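Local coordinates for hydrolase, isochorismatase family (Pseudomonas putida KT2440, PDB 4H17), which probably acts as a hydrolase of the isochorismatase family, built on a Rossmann-like fold, at residues A[6-9]-A[10-14]. Residues are numbered along the deposited sequence; the frame is centred on the assembly and turned at random.
Sequences TTMF and RLTGR. With SO4 (sulfate ion), chain F.
Thr7 and Arg10 meet at the start of the short helix 8-12, where Thr7 OG1 accepts from Arg10 N at 3.0 Å with an N-H...O angle of 158°, the bond of an N-cap. The torsion puts OG1 there: it stands between the backbone N and the carbonyl carbon (chi1 57°), which brings it within bonding distance of Arg10 N, and Arg10 CG lies alongside the same oxygen. Thr7 O meanwhile takes Leu11 N at 2.9 Å. At the other end Thr12 OG1 turns back on Met8 O at 2.9 Å, while Thr12 N reaches this oxygen from the opposite face of the carbonyl plane, so two donors grip one acceptor. A valine at Thr12 would probably leave Met8 O with the backbone N-H alone of these two donors. The helix closes in a Schellman motif: Gly13, at phi 72°, is its C-prime residue, Arg14 N binds Phe9 O at 2.9 Å, and Gly13 N makes a weak bond to Arg10 O. Near the start of the helix, the bent side chain of Met8 (a selenomethionine) crosses Leu11 obliquely, SE lying 4.1 Å from Leu11 CD2, and both side chains pack on Leu40 of the second subunit. The Arg14 chain, extended from CG to NE, carries its guanidinium to a sulfate whose O4 lies at the edge of the group, in plane, 2.6 Å from NH1; NH2 binds sulfate O1 at 3.2 Å. The ion, probably from the crystallisation liquor, is also hydrogen-bonded to Arg78 and Thr74 of the second subunit, and so spans the two chains in the crystal.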
loop_
_atom_site.group_PDB
_atom_site.type_symbol
_atom_site.label_atom_id
_atom_site.label_comp_id
_atom_site.label_asym_id
_atom_site.label_seq_id
_atom_site.Cartn_x
_atom_site.Cartn_y
_atom_site.Cartn_z
ATOM N N THR A 6 -5.871 -14.223 12.039
ATOM C CA THR A 6 -5.097 -13.497 13.041
ATOM C C THR A 6 -4.374 -12.409 12.312
ATOM O O THR A 6 -3.899 -12.646 11.210
ATOM C CB THR A 6 -4.075 -14.398 13.755
ATOM O OG1 THR A 6 -4.754 -15.528 14.336
ATOM C CG2 THR A 6 -3.406 -13.674 14.845
ATOM N N THR A 7 -4.232 -11.231 12.910
ATOM C CA THR A 7 -3.541 -10.147 12.219
ATOM C C THR A 7 -2.065 -10.466 12.316
ATOM O O THR A 7 -1.652 -11.150 13.257
ATOM C CB THR A 7 -3.789 -8.766 12.857
ATOM O OG1 THR A 7 -3.385 -8.806 14.237
ATOM C CG2 THR A 7 -5.257 -8.345 12.774
HETATM N N MSE A 8 -1.292 -10.000 11.354
HETATM C CA MSE A 8 0.177 -10.076 11.444
HETATM C C MSE A 8 0.629 -9.445 12.747
HETATM O O MSE A 8 1.532 -9.928 13.403
HETATM C CB MSE A 8 0.818 -9.424 10.223
HETATM C CG MSE A 8 2.316 -9.702 10.144
HETATM SE SE MSE A 8 2.666 -11.657 9.957
HETATM C CE MSE A 8 1.060 -11.839 8.882
ATOM N N PHE A 9 0.023 -8.332 13.145
ATOM C CA PHE A 9 0.337 -7.719 14.428
ATOM C C PHE A 9 0.247 -8.711 15.597
ATOM O O PHE A 9 1.183 -8.840 16.380
ATOM C CB PHE A 9 -0.611 -6.552 14.709
ATOM C CG PHE A 9 -0.298 -5.262 13.957
ATOM C CD1 PHE A 9 0.893 -4.572 14.134
ATOM C CD2 PHE A 9 -1.248 -4.686 13.130
ATOM C CE1 PHE A 9 1.149 -3.399 13.453
ATOM C CE2 PHE A 9 -1.029 -3.481 12.484
ATOM C CZ PHE A 9 0.198 -2.826 12.643
ATOM N N ARG A 10 -0.875 -9.403 15.716
ATOM C CA ARG A 10 -1.068 -10.289 16.851
ATOM C C ARG A 10 -0.210 -11.535 16.739
ATOM O O ARG A 10 0.315 -12.025 17.740
ATOM C CB ARG A 10 -2.558 -10.641 17.021
ATOM C CG ARG A 10 -3.420 -9.407 17.310
ATOM C CD ARG A 10 -3.737 -9.082 18.744
ATOM N NE ARG A 10 -4.870 -9.817 19.308
ATOM C CZ ARG A 10 -5.697 -9.312 20.234
ATOM N NH1 ARG A 10 -5.562 -8.061 20.662
ATOM N NH2 ARG A 10 -6.692 -10.051 20.721
ATOM N N LEU A 11 -0.020 -12.017 15.519
ATOM C CA LEU A 11 0.824 -13.189 15.275
ATOM C C LEU A 11 2.254 -12.977 15.722
ATOM O O LEU A 11 2.858 -13.922 16.242
ATOM C CB LEU A 11 0.785 -13.596 13.799
ATOM C CG LEU A 11 1.467 -14.895 13.387
ATOM C CD1 LEU A 11 0.758 -16.055 14.048
ATOM C CD2 LEU A 11 1.426 -15.032 11.872
ATOM N N THR A 12 2.782 -11.771 15.523
ATOM C CA THR A 12 4.186 -11.427 15.825
ATOM C C THR A 12 4.388 -10.748 17.194
ATOM O O THR A 12 5.536 -10.485 17.624
ATOM C CB THR A 12 4.797 -10.533 14.721
ATOM O OG1 THR A 12 4.112 -9.267 14.655
ATOM C CG2 THR A 12 4.729 -11.238 13.388
ATOM N N GLY A 13 3.270 -10.457 17.854
ATOM C CA GLY A 13 3.245 -9.780 19.131
ATOM C C GLY A 13 3.608 -8.310 19.044
ATOM O O GLY A 13 4.073 -7.727 20.036
ATOM N N ARG A 14 3.348 -7.706 17.881
ATOM C CA ARG A 14 3.724 -6.318 17.602
ATOM C C ARG A 14 2.509 -5.381 17.615
ATOM O O ARG A 14 2.617 -4.191 17.290
ATOM C CB ARG A 14 4.454 -6.230 16.270
ATOM C CG ARG A 14 5.835 -6.901 16.289
ATOM C CD ARG A 14 6.689 -6.535 15.082
ATOM N NE ARG A 14 8.003 -7.204 15.131
ATOM C CZ ARG A 14 8.323 -8.332 14.486
ATOM N NH1 ARG A 14 7.450 -8.964 13.696
ATOM N NH2 ARG A 14 9.555 -8.849 14.632
HETATM S S SO4 F . 8.957 -12.265 13.208
HETATM O O1 SO4 F . 9.948 -11.991 14.272
HETATM O O2 SO4 F . 9.590 -13.155 12.167
HETATM O O3 SO4 F . 7.719 -12.877 13.727
HETATM O O4 SO4 F . 8.619 -10.967 12.567
#